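Transcription factor SPN1 (Saccharomyces cerevisiae, PDB 3NFQ) regulates transcription by RNA polymerase II in the nucleus, may act in both TBP recruitment and post-recruitment steps, and interacts with SPT6 and SPT5. Local coordinates at residues A[71-76]-A[108-113]. Numbering follows the deposited sequence.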
ATOM      1  N   THR A  71     -15.989   0.588  -2.149  1.00 26.59           N
ATOM      2  CA  THR A  71     -15.413   0.675  -3.497  1.00 27.06           C
ATOM      3  C   THR A  71     -13.921   0.283  -3.517  1.00 25.51           C
ATOM      4  O   THR A  71     -13.465  -0.422  -4.426  1.00 25.75           O
ATOM      5  CB  THR A  71     -15.462   2.100  -4.077  1.00 27.26           C
ATOM      6  OG1 THR A  71     -16.751   2.709  -3.834  1.00 34.22           O
ATOM      7  CG2 THR A  71     -15.172   2.045  -5.573  1.00 27.00           C
ATOM      8  N   ILE A  72     -13.185   0.781  -2.518  1.00 23.78           N
ATOM      9  CA  ILE A  72     -11.751   0.452  -2.321  1.00 21.86           C
ATOM     10  C   ILE A  72     -11.625  -1.043  -2.201  1.00 21.92           C
ATOM     11  O   ILE A  72     -10.828  -1.664  -2.920  1.00 21.94           O
ATOM     12  CB  ILE A  72     -11.212   1.126  -1.025  1.00 20.94           C
ATOM     13  CG1 ILE A  72     -11.091   2.605  -1.286  1.00 20.00           C
ATOM     14  CG2 ILE A  72      -9.843   0.518  -0.577  1.00 17.60           C
ATOM     15  CD1 ILE A  72     -11.077   3.495  -0.013  1.00 23.11           C
ATOM     16  N   LEU A  73     -12.411  -1.633  -1.317  1.00 22.24           N
ATOM     17  CA  LEU A  73     -12.273  -3.085  -1.078  1.00 24.54           C
ATOM     18  C   LEU A  73     -12.773  -3.915  -2.253  1.00 26.72           C
ATOM     19  O   LEU A  73     -12.168  -4.937  -2.623  1.00 27.62           O
ATOM     20  CB  LEU A  73     -12.991  -3.495   0.228  1.00 25.52           C
ATOM     21  CG  LEU A  73     -12.319  -2.960   1.495  1.00 23.63           C
ATOM     22  CD1 LEU A  73     -13.166  -3.235   2.728  1.00 28.58           C
ATOM     23  CD2 LEU A  73     -10.922  -3.527   1.731  1.00 24.40           C
ATOM     24  N   ASP A  74     -13.888  -3.511  -2.842  1.00 28.52           N
ATOM     25  CA  ASP A  74     -14.449  -4.274  -3.973  1.00 30.04           C
ATOM     26  C   ASP A  74     -13.596  -4.230  -5.232  1.00 29.77           C
ATOM     27  O   ASP A  74     -13.601  -5.193  -5.987  1.00 31.73           O
ATOM     28  CB  ASP A  74     -15.861  -3.808  -4.293  1.00 30.99           C
ATOM     29  CG  ASP A  74     -16.863  -4.198  -3.222  1.00 34.61           C
ATOM     30  OD1 ASP A  74     -16.596  -5.117  -2.406  1.00 35.58           O
ATOM     31  OD2 ASP A  74     -17.926  -3.549  -3.188  1.00 41.12           O
ATOM     32  N   ASN A  75     -12.860  -3.141  -5.470  1.00 28.58           N
ATOM     33  CA  ASN A  75     -12.000  -3.021  -6.663  1.00 26.23           C
ATOM     34  C   ASN A  75     -10.519  -3.388  -6.492  1.00 26.09           C
ATOM     35  O   ASN A  75      -9.704  -3.041  -7.343  1.00 25.11           O
ATOM     36  CB  ASN A  75     -12.132  -1.622  -7.227  1.00 26.31           C
ATOM     37  CG  ASN A  75     -13.535  -1.370  -7.730  1.00 29.16           C
ATOM     38  OD1 ASN A  75     -14.367  -0.774  -7.034  1.00 30.74           O
ATOM     39  ND2 ASN A  75     -13.840  -1.938  -8.878  1.00 23.81           N
ATOM     40  N   ASN A  76     -10.184  -4.048  -5.380  1.00 24.33           N
ATOM     41  CA  ASN A  76      -8.842  -4.542  -5.115  1.00 23.60           C
ATOM     42  C   ASN A  76      -7.796  -3.431  -5.162  1.00 20.81           C
ATOM     43  O   ASN A  76      -6.664  -3.648  -5.597  1.00 20.89           O
ATOM     44  CB  ASN A  76      -8.488  -5.663  -6.123  1.00 23.45           C
ATOM     45  CG  ASN A  76      -7.376  -6.594  -5.637  1.00 26.68           C
ATOM     46  OD1 ASN A  76      -6.786  -7.339  -6.437  1.00 28.41           O
ATOM     47  ND2 ASN A  76      -7.105  -6.588  -4.342  1.00 22.14           N
ATOM     48  N   ASP A 108      -7.868   1.965   9.546  1.00 30.84           N
ATOM     49  CA  ASP A 108      -9.260   2.381   9.524  1.00 31.86           C
ATOM     50  C   ASP A 108     -10.178   1.626   8.518  1.00 30.70           C
ATOM     51  O   ASP A 108     -11.387   1.859   8.499  1.00 31.06           O
ATOM     52  CB  ASP A 108      -9.315   3.874   9.164  1.00 34.33           C
ATOM     53  CG  ASP A 108      -8.671   4.775  10.220  1.00 38.23           C
ATOM     54  OD1 ASP A 108      -8.926   4.575  11.428  1.00 42.28           O
ATOM     55  OD2 ASP A 108      -7.908   5.686   9.817  1.00 43.43           O
ATOM     56  N   LEU A 109      -9.618   0.749   7.686  1.00 28.07           N
ATOM     57  CA  LEU A 109     -10.358   0.067   6.642  1.00 26.55           C
ATOM     58  C   LEU A 109     -10.853  -1.272   7.123  1.00 25.09           C
ATOM     59  O   LEU A 109     -10.105  -1.976   7.786  1.00 25.53           O
ATOM     60  CB  LEU A 109      -9.423  -0.221   5.460  1.00 25.51           C
ATOM     61  CG  LEU A 109      -9.506   0.498   4.138  1.00 30.48           C
ATOM     62  CD1 LEU A 109      -8.602  -0.263   3.152  1.00 26.97           C
ATOM     63  CD2 LEU A 109     -10.945   0.581   3.563  1.00 30.08           C
ATOM     64  N   PRO A 110     -12.121  -1.624   6.821  1.00 25.70           N
ATOM     65  CA  PRO A 110     -12.622  -2.926   7.268  1.00 25.27           C
ATOM     66  C   PRO A 110     -12.097  -4.159   6.482  1.00 25.37           C
ATOM     67  O   PRO A 110     -12.885  -4.925   5.891  1.00 26.72           O
ATOM     68  CB  PRO A 110     -14.150  -2.772   7.178  1.00 24.55           C
ATOM     69  CG  PRO A 110     -14.353  -1.706   6.133  1.00 27.92           C
ATOM     70  CD  PRO A 110     -13.177  -0.795   6.193  1.00 24.03           C
ATOM     71  N   VAL A 111     -10.782  -4.364   6.491  1.00 25.27           N
ATOM     72  CA  VAL A 111     -10.169  -5.466   5.729  1.00 23.95           C
ATOM     73  C   VAL A 111     -10.527  -6.865   6.265  1.00 26.60           C
ATOM     74  O   VAL A 111     -10.499  -7.112   7.470  1.00 26.56           O
ATOM     75  CB  VAL A 111      -8.649  -5.278   5.729  1.00 24.01           C
ATOM     76  CG1 VAL A 111      -7.950  -6.364   4.920  1.00 21.97           C
ATOM     77  CG2 VAL A 111      -8.314  -3.880   5.198  1.00 19.92           C
ATOM     78  N   LYS A 112     -10.780  -7.797   5.357  1.00 27.98           N
ATOM     79  CA  LYS A 112     -11.066  -9.184   5.726  1.00 29.54           C
ATOM     80  C   LYS A 112     -10.074 -10.123   5.050  1.00 29.22           C
ATOM     81  O   LYS A 112      -9.320  -9.733   4.158  1.00 27.06           O
ATOM     82  CB  LYS A 112     -12.486  -9.572   5.300  1.00 30.36           C
ATOM     83  CG  LYS A 112     -13.602  -8.678   5.816  1.00 33.38           C
ATOM     84  CD  LYS A 112     -13.556  -8.588   7.347  1.00 40.91           C
ATOM     85  CE  LYS A 112     -14.715  -7.776   7.915  1.00 44.00           C
ATOM     86  NZ  LYS A 112     -14.598  -7.846   9.384  1.00 47.64           N
ATOM     87  N   THR A 113     -10.092 -11.383   5.464  1.00 30.11           N
ATOM     88  CA  THR A 113      -9.192 -12.363   4.905  1.00 31.15           C
ATOM     89  C   THR A 113      -9.270 -12.408   3.363  1.00 30.45           C
ATOM     90  O   THR A 113      -8.249 -12.481   2.705  1.00 29.79           O
ATOM     91  CB  THR A 113      -9.423 -13.754   5.542  1.00 32.32           C
ATOM     92  OG1 THR A 113      -9.007 -13.723   6.922  1.00 33.49           O
ATOM     93  CG2 THR A 113      -8.602 -14.831   4.812  1.00 33.51           C
TER
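Leu73, on the last turn of helix 69-74, faces Val111 in the loop between helices 96-107 and 113-119, and their CA atoms lie 7.5 Å apart. The contact joins two parts of the all-helical central domain of Spn1, the loop falling in the region related to the N-terminal helical bundle of TFIIS, and it illustrates how an irregular connection can be packed by apolar side chains. The loop makes an inverse gamma turn centred on Pro110, in which Val111 N donates to Leu109 O at 2.8 Å. On the other segment, Asn75 N still bonds back to Thr71 O, although Asn75 is the first residue to leave helical backbone angles. Lys112 then takes the N-cap position of helix 113-119.

Leu73 makes the largest contribution, and its two methyls divide the work. Chi1 (-69°) sets CG anti to the carbonyl carbon, and from this branch point Leu73 CD1 lies 3.9 Å from Pro110 CG in the proline ring, while Leu73 CD2 meets Leu109 CD1 at 4.2 Å and, more loosely, Val111 CG2. Leu109 CD1 is shared, since Ile72 also approaches it. Ile72 CG2, anti to the backbone N, comes within 4.0 Å of Leu109 CD1, the two side chains crossing at a slant. Leu78 of helix 77-85 adds to this cluster by touching Leu73, Leu109 and Val111, and Leu116 of helix 113-119 packs on Val111. Pro110 is exposed, whereas the other touching residues are buried, so the proline ring marks the outer edge of an otherwise buried apolar patch. There the backbone also takes part, with Leu73 CD1 lying 3.6 Å from Pro110 O.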